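TRNA delta(2)-isopentenylpyrophosphate transferase (Bacillus halodurans, PDB 3EXA) probably catalyses the transfer of a dimethylallyl group from dimethylallyl diphosphate onto adenine 37 of tRNAs that read codons beginning with uridine. Local coordinates at residues A[218-221]-A[222-225]; A[252-255]-A[256-260]; A[292-295]-A[296-300]. All coordinates share one frame; numbering follows the deposited sequence.

Contact 1: A[218-221]-A[222-225]; sequences EGLI and DEAK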
loop_
_atom_site.group_PDB
_atom_site.type_symbol
_atom_site.label_atom_id
_atom_site.label_comp_id
_atom_site.label_asym_id
_atom_site.label_seq_id
_atom_site.Cartn_x
_atom_site.Cartn_y
_atom_site.Cartn_z
ATOM N N GLU A 218 -33.038 -19.761 -26.445
ATOM C CA GLU A 218 -33.713 -19.430 -25.185
ATOM C C GLU A 218 -33.910 -17.940 -24.967
ATOM O O GLU A 218 -34.747 -17.538 -24.167
ATOM C CB GLU A 218 -32.935 -20.008 -24.003
ATOM C CG GLU A 218 -33.113 -21.502 -23.831
ATOM C CD GLU A 218 -31.985 -22.138 -23.043
ATOM O OE1 GLU A 218 -32.017 -23.371 -22.863
ATOM O OE2 GLU A 218 -31.061 -21.411 -22.607
ATOM N N GLY A 219 -33.130 -17.125 -25.670
ATOM C CA GLY A 219 -33.270 -15.690 -25.527
ATOM C C GLY A 219 -32.031 -14.898 -25.143
ATOM O O GLY A 219 -32.159 -13.804 -24.599
ATOM N N LEU A 220 -30.842 -15.420 -25.416
ATOM C CA LEU A 220 -29.617 -14.701 -25.078
ATOM C C LEU A 220 -29.720 -13.230 -25.474
ATOM O O LEU A 220 -29.535 -12.345 -24.641
ATOM C CB LEU A 220 -28.417 -15.324 -25.793
ATOM C CG LEU A 220 -27.089 -14.636 -25.469
ATOM C CD1 LEU A 220 -26.855 -14.684 -23.959
ATOM C CD2 LEU A 220 -25.955 -15.324 -26.212
ATOM N N ILE A 221 -30.022 -12.985 -26.750
ATOM C CA ILE A 221 -30.155 -11.629 -27.287
ATOM C C ILE A 221 -31.071 -10.745 -26.441
ATOM O O ILE A 221 -30.732 -9.603 -26.141
ATOM C CB ILE A 221 -30.701 -11.648 -28.740
ATOM C CG1 ILE A 221 -29.797 -12.501 -29.623
ATOM C CG2 ILE A 221 -30.767 -10.231 -29.283
ATOM C CD1 ILE A 221 -30.312 -12.685 -31.020
ATOM N N ASP A 222 -32.233 -11.268 -26.073
ATOM C CA ASP A 222 -33.167 -10.506 -25.254
ATOM C C ASP A 222 -32.540 -10.203 -23.909
ATOM O O ASP A 222 -32.656 -9.089 -23.401
ATOM C CB ASP A 222 -34.455 -11.291 -25.029
ATOM C CG ASP A 222 -35.314 -11.345 -26.256
ATOM O OD1 ASP A 222 -35.721 -10.250 -26.730
ATOM O OD2 ASP A 222 -35.579 -12.471 -26.740
ATOM N N GLU A 223 -31.877 -11.211 -23.341
ATOM C CA GLU A 223 -31.223 -11.090 -22.048
ATOM C C GLU A 223 -30.167 -9.997 -22.082
ATOM O O GLU A 223 -30.022 -9.244 -21.119
ATOM C CB GLU A 223 -30.585 -12.427 -21.642
ATOM C CG GLU A 223 -29.980 -12.415 -20.243
ATOM C CD GLU A 223 -29.334 -13.731 -19.855
ATOM O OE1 GLU A 223 -28.354 -14.143 -20.513
ATOM O OE2 GLU A 223 -29.807 -14.362 -18.886
ATOM N N ALA A 224 -29.430 -9.907 -23.186
ATOM C CA ALA A 224 -28.393 -8.882 -23.339
ATOM C C ALA A 224 -29.071 -7.522 -23.474
ATOM O O ALA A 224 -28.690 -6.564 -22.802
ATOM C CB ALA A 224 -27.530 -9.171 -24.582
ATOM N N LYS A 225 -30.082 -7.439 -24.337
ATOM C CA LYS A 225 -30.800 -6.181 -24.536
ATOM C C LYS A 225 -31.342 -5.589 -23.249
ATOM O O LYS A 225 -31.387 -4.367 -23.098
ATOM C CB LYS A 225 -31.952 -6.351 -25.531
ATOM C CG LYS A 225 -31.510 -6.592 -26.962
ATOM C CD LYS A 225 -32.703 -6.783 -27.894
ATOM C CE LYS A 225 -33.578 -5.550 -27.975
ATOM N NZ LYS A 225 -34.814 -5.861 -28.742
#

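Contact 2: A[252-255]-A[256-260]; sequences GNVT and LEEAI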
loop_
_atom_site.group_PDB
_atom_site.type_symbol
_atom_site.label_atom_id
_atom_site.label_comp_id
_atom_site.label_asym_id
_atom_site.label_seq_id
_atom_site.Cartn_x
_atom_site.Cartn_y
_atom_site.Cartn_z
ATOM N N GLY A 252 -23.780 -2.136 -32.944
ATOM C CA GLY A 252 -23.805 -2.061 -34.392
ATOM C C GLY A 252 -22.435 -2.153 -35.029
ATOM O O GLY A 252 -22.239 -1.699 -36.156
ATOM N N ASN A 253 -21.489 -2.753 -34.316
ATOM C CA ASN A 253 -20.119 -2.907 -34.802
ATOM C C ASN A 253 -19.922 -4.205 -35.572
ATOM O O ASN A 253 -18.964 -4.348 -36.326
ATOM C CB ASN A 253 -19.138 -2.884 -33.626
ATOM C CG ASN A 253 -18.993 -1.506 -32.998
ATOM O OD1 ASN A 253 -18.565 -1.387 -31.850
ATOM N ND2 ASN A 253 -19.333 -0.465 -33.745
ATOM N N VAL A 254 -20.827 -5.155 -35.363
ATOM C CA VAL A 254 -20.754 -6.451 -36.022
ATOM C C VAL A 254 -22.167 -6.957 -36.297
ATOM O O VAL A 254 -23.099 -6.622 -35.568
ATOM C CB VAL A 254 -20.018 -7.498 -35.119
ATOM C CG1 VAL A 254 -18.553 -7.088 -34.907
ATOM C CG2 VAL A 254 -20.734 -7.612 -33.768
ATOM N N THR A 255 -22.319 -7.753 -37.350
ATOM C CA THR A 255 -23.615 -8.319 -37.707
ATOM C C THR A 255 -23.983 -9.420 -36.706
ATOM O O THR A 255 -23.104 -10.007 -36.077
ATOM C CB THR A 255 -23.572 -8.959 -39.105
ATOM O OG1 THR A 255 -22.693 -10.097 -39.078
ATOM C CG2 THR A 255 -23.054 -7.962 -40.133
ATOM N N LEU A 256 -25.280 -9.697 -36.578
ATOM C CA LEU A 256 -25.772 -10.725 -35.670
ATOM C C LEU A 256 -25.064 -12.072 -35.903
ATOM O O LEU A 256 -24.589 -12.699 -34.955
ATOM C CB LEU A 256 -27.285 -10.893 -35.837
ATOM C CG LEU A 256 -28.006 -11.946 -34.977
ATOM C CD1 LEU A 256 -27.763 -11.686 -33.488
ATOM C CD2 LEU A 256 -29.501 -11.877 -35.276
ATOM N N GLU A 257 -24.990 -12.512 -37.156
ATOM C CA GLU A 257 -24.327 -13.774 -37.464
ATOM C C GLU A 257 -22.851 -13.719 -37.070
ATOM O O GLU A 257 -22.266 -14.732 -36.670
ATOM C CB GLU A 257 -24.468 -14.119 -38.950
ATOM C CG GLU A 257 -24.297 -12.937 -39.866
ATOM C CD GLU A 257 -25.608 -12.231 -40.162
ATOM O OE1 GLU A 257 -26.201 -12.514 -41.221
ATOM O OE2 GLU A 257 -26.054 -11.411 -39.333
ATOM N N GLU A 258 -22.247 -12.537 -37.174
ATOM C CA GLU A 258 -20.847 -12.363 -36.796
ATOM C C GLU A 258 -20.699 -12.526 -35.288
ATOM O O GLU A 258 -19.746 -13.147 -34.824
ATOM C CB GLU A 258 -20.342 -10.980 -37.211
ATOM C CG GLU A 258 -19.406 -10.989 -38.412
ATOM C CD GLU A 258 -19.150 -9.591 -38.969
ATOM O OE1 GLU A 258 -18.370 -9.471 -39.938
ATOM O OE2 GLU A 258 -19.731 -8.616 -38.446
ATOM N N ALA A 259 -21.638 -11.977 -34.522
ATOM C CA ALA A 259 -21.577 -12.089 -33.068
ATOM C C ALA A 259 -21.670 -13.556 -32.642
ATOM O O ALA A 259 -20.823 -14.044 -31.890
ATOM C CB ALA A 259 -22.700 -11.264 -32.418
ATOM N N ILE A 260 -22.697 -14.251 -33.130
ATOM C CA ILE A 260 -22.910 -15.672 -32.827
ATOM C C ILE A 260 -21.672 -16.494 -33.169
ATOM O O ILE A 260 -21.243 -17.342 -32.390
ATOM C CB ILE A 260 -24.108 -16.251 -33.636
ATOM C CG1 ILE A 260 -25.413 -15.591 -33.197
ATOM C CG2 ILE A 260 -24.213 -17.755 -33.432
ATOM C CD1 ILE A 260 -26.570 -15.878 -34.125
#

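Contact 3: A[292-295]-A[296-300]; sequences VDFD and KKIME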
loop_
_atom_site.group_PDB
_atom_site.type_symbol
_atom_site.label_atom_id
_atom_site.label_comp_id
_atom_site.label_asym_id
_atom_site.label_seq_id
_atom_site.Cartn_x
_atom_site.Cartn_y
_atom_site.Cartn_z
ATOM N N VAL A 292 -19.524 -41.757 -22.992
ATOM C CA VAL A 292 -19.362 -43.044 -22.344
ATOM C C VAL A 292 -20.566 -43.322 -21.444
ATOM O O VAL A 292 -21.482 -42.495 -21.326
ATOM C CB VAL A 292 -18.020 -43.107 -21.531
ATOM C CG1 VAL A 292 -18.123 -42.303 -20.244
ATOM C CG2 VAL A 292 -17.645 -44.557 -21.240
ATOM N N ASP A 293 -20.563 -44.502 -20.830
ATOM C CA ASP A 293 -21.653 -44.933 -19.968
ATOM C C ASP A 293 -21.660 -44.146 -18.668
ATOM O O ASP A 293 -20.756 -44.283 -17.852
ATOM C CB ASP A 293 -21.515 -46.434 -19.697
ATOM C CG ASP A 293 -22.674 -46.986 -18.925
ATOM O OD1 ASP A 293 -23.835 -46.730 -19.316
ATOM O OD2 ASP A 293 -22.430 -47.685 -17.928
ATOM N N PHE A 294 -22.678 -43.315 -18.476
ATOM C CA PHE A 294 -22.756 -42.514 -17.264
ATOM C C PHE A 294 -22.831 -43.327 -15.985
ATOM O O PHE A 294 -21.995 -43.161 -15.111
ATOM C CB PHE A 294 -23.947 -41.555 -17.313
ATOM C CG PHE A 294 -24.021 -40.639 -16.125
ATOM C CD1 PHE A 294 -24.691 -41.026 -14.969
ATOM C CD2 PHE A 294 -23.352 -39.417 -16.134
ATOM C CE1 PHE A 294 -24.690 -40.215 -13.839
ATOM C CE2 PHE A 294 -23.342 -38.596 -15.009
ATOM C CZ PHE A 294 -24.012 -38.995 -13.858
ATOM N N ASP A 295 -23.844 -44.179 -15.857
ATOM C CA ASP A 295 -24.013 -45.022 -14.675
ATOM C C ASP A 295 -22.716 -45.708 -14.242
ATOM O O ASP A 295 -22.478 -45.907 -13.048
ATOM C CB ASP A 295 -25.082 -46.080 -14.940
ATOM C CG ASP A 295 -26.469 -45.484 -15.062
ATOM O OD1 ASP A 295 -27.423 -46.257 -15.292
ATOM O OD2 ASP A 295 -26.613 -44.245 -14.925
ATOM N N LYS A 296 -21.888 -46.077 -15.213
ATOM C CA LYS A 296 -20.617 -46.723 -14.921
ATOM C C LYS A 296 -19.545 -45.712 -14.484
ATOM O O LYS A 296 -18.804 -45.979 -13.542
ATOM C CB LYS A 296 -20.126 -47.512 -16.145
ATOM C CG LYS A 296 -18.924 -48.425 -15.878
ATOM C CD LYS A 296 -18.431 -49.087 -17.164
ATOM C CE LYS A 296 -17.190 -49.941 -16.931
ATOM N NZ LYS A 296 -17.477 -51.142 -16.094
ATOM N N LYS A 297 -19.459 -44.561 -15.149
ATOM C CA LYS A 297 -18.458 -43.547 -14.796
ATOM C C LYS A 297 -18.668 -42.951 -13.423
ATOM O O LYS A 297 -17.746 -42.889 -12.611
ATOM C CB LYS A 297 -18.451 -42.386 -15.791
ATOM C CG LYS A 297 -17.454 -42.525 -16.913
ATOM C CD LYS A 297 -16.022 -42.588 -16.409
ATOM C CE LYS A 297 -15.111 -43.142 -17.495
ATOM N NZ LYS A 297 -13.786 -43.544 -16.960
ATOM N N ILE A 298 -19.883 -42.487 -13.175
ATOM C CA ILE A 298 -20.195 -41.869 -11.899
ATOM C C ILE A 298 -19.895 -42.830 -10.753
ATOM O O ILE A 298 -19.492 -42.407 -9.670
ATOM C CB ILE A 298 -21.669 -41.418 -11.859
ATOM C CG1 ILE A 298 -21.793 -40.150 -11.018
ATOM C CG2 ILE A 298 -22.554 -42.525 -11.308
ATOM C CD1 ILE A 298 -21.580 -40.349 -9.541
HETATM N N MSE A 299 -20.076 -44.123 -10.998
HETATM C CA MSE A 299 -19.804 -45.116 -9.973
HETATM C C MSE A 299 -18.290 -45.230 -9.786
HETATM O O MSE A 299 -17.812 -45.421 -8.670
HETATM C CB MSE A 299 -20.412 -46.465 -10.381
HETATM C CG MSE A 299 -20.457 -47.522 -9.285
HETATM SE SE MSE A 299 -21.573 -49.070 -9.769
HETATM C CE MSE A 299 -20.480 -49.818 -11.207
ATOM N N GLU A 300 -17.537 -45.088 -10.873
ATOM C CA GLU A 300 -16.081 -45.165 -10.807
ATOM C C GLU A 300 -15.519 -43.936 -10.115
ATOM O O GLU A 300 -14.560 -44.028 -9.348
ATOM C CB GLU A 300 -15.475 -45.253 -12.211
ATOM C CG GLU A 300 -13.943 -45.236 -12.236
ATOM C CD GLU A 300 -13.375 -44.812 -13.584
ATOM O OE1 GLU A 300 -14.102 -44.916 -14.603
ATOM O OE2 GLU A 300 -12.196 -44.379 -13.629
#

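Contact 1: A[218-221]-A[222-225]
Gly219 O, Leu220 O and Ile221 O accept in turn from Glu223 N at 2.9 Å, Ala224 N at 2.8 Å and Lys225 N at 2.9 Å, the i to i+4 ladder that opens helix 220-229. The glycine is the junction between two helices: with a phi of 124° it is the C-prime residue of a Schellman motif closing helix 201-218, whose last turn receives the backbone N-H groups of Gly219 and Leu220, and it is also the N-cap of the next helix. With that phi, the absence of a side chain spares the carbonyl oxygen of Glu218 a close approach.

Among the side chains, Leu220 and Glu223 lie on the buried flank. The leucine methyl CD1 rests 3.8 Å from Glu223 OE1, and the two chains slant across each other. Glu223 holds CG anti to its own backbone N (chi1 -175°) and runs extended from there, which carries the carboxylate out from the helix to outside partners. OE1 accepts from Gly46 N and hydrogen-bonds Tyr243 OH, while OE2 takes Ile45 N and, weakly, Asp44 N. A buried carboxylate thus has both oxygens satisfied, and it ties the start of helix 220-229 to the backbone of residues 44-46.

Next along the helix, Ile221 CG2 and Lys225 CD come no nearer than 4.2 Å, a loose apolar touch. Ile221 and Ala224 also pack on Met246 of helix 244-251, and Leu220 packs on Leu263 of helix 256-279. The lysine chain bends at chi3 (63°) after its CG has passed 3.2 Å from Ile221 O.

Contact 2: A[252-255]-A[256-260]
Glu258 reaches back against the direction of its helix, and its OE2 takes the backbone N-H of Thr255 at 2.9 Å on the anti side of the carboxylate, a less common approach than the syn one. The bond is fairly straight, with an N-H...O angle of 161°, and the donor stands 24° out of the carboxylate plane. The side chain gets there by an unusual first torsion, chi1 -106°, away from the staggered values, followed by an extended run that lays it across Thr255.

The return bond comes from the threonine: OG1 accepts from Glu258 N at 3.1 Å. Side chain to backbone in both directions, between the N-cap and the third residue of the helix, is the definition of a capping box, and here it starts helix 256-279. Thr255 OG1 sits in the crowded position between its own N and carbonyl carbon, where it faces Glu258 N. The backbone completes the start, with Ala259 N bonded to Thr255 O at 2.9 Å; Glu258 N also makes a weak bond to that same oxygen.

Flanking the box are carbon contacts. Val254 CB approaches Glu258 OE2 at 3.5 Å, so the valine lies against the carboxylate. Its CG2 meets Ala259 CB at 4.4 Å in the N' to N4 positions of a hydrophobic staple, a loose contact consistent with that motif. Glu257, on the outer side, folds back at chi2, and its OE2 comes within 3.5 Å of Thr255 CB. Val254 also touches Asp248, and Leu256 touches Tyr249, both on helix 244-251, so the turn is packed against the preceding helix. Further along, the carbonyl oxygen of Glu258 is hydrogen-bonded to Thr262 OG1.

Contact 3: A[292-295]-A[296-300]
Phe294 O receives Ile298 N at 2.9 Å with an N-H...O angle of 166°, the shortest clear bond between 292-295 and 296-300, and the same pair of residues supplies the main apolar contact. Although the phenylalanine side chain leaves the backbone pointing away, a near-trans first torsion (chi1 -176°) sets CG beside its own carbonyl carbon and brings the ring alongside Ile298. Ring atom CZ lies 3.8 Å from Ile298 CG1, and Ile298 CB stands 4.2 Å from the ring centroid, an off-centre CH-pi contact 29° from the ring normal.

Before this turn, Asp293 O takes Lys297 N at 3.0 Å. The carboxylate of Asp293 adds a weak capping bond, OD2 to Lys296 N at 3.2 Å, poorly aligned. Val292 crosses Lys297 at about a right angle, and the approach of Val292 CG1 to Lys297 CG, 3.4 Å, is tighter than normal carbon packing. The lysine bends at chi2 and carries its ammonium away from the valine to Glu300, where NZ forms a salt bridge with OE1 at 2.7 Å, meeting the syn side of the carboxylate.

Beyond the two segments, the Phe294 ring makes a cation-pi contact with Lys18 and touches Thr19 and Met22, while Ile298 packs on Met22 and Leu23, all on helix 16-25. The Phe294 side chain lies about 7 Å from that of Gly15, without touching it. The arrangement is that of an aspartate N-cap starting a long helix, 294-317, laid against the helix that the predicted ATP-binding P-loop runs into.

Overall arrangement
All three contacts mark helix starts, in series along the chain: 220-229, then 256-279, then 294-317. Contacts 1 and 2 are neighbours, their centres 14 Å apart, and meet where Ile221 CD1 packs 3.7 Å from Leu256 CD1; helix 244-251 touches both, so they form one helical cluster. The two contacts lie away from the annotated sites, although helix 256-279 ends in a segment thought to meet tRNA. Contact 3 stands apart, centred about 35 Å from contact 1 and 40 Å from contact 2. Its helix follows strand 284-288, at the sheet's edge, and packs on helix 16-25. Contacts 1 and 2 thus belong to the helical part, contact 3 to the flank of the P-loop-type core.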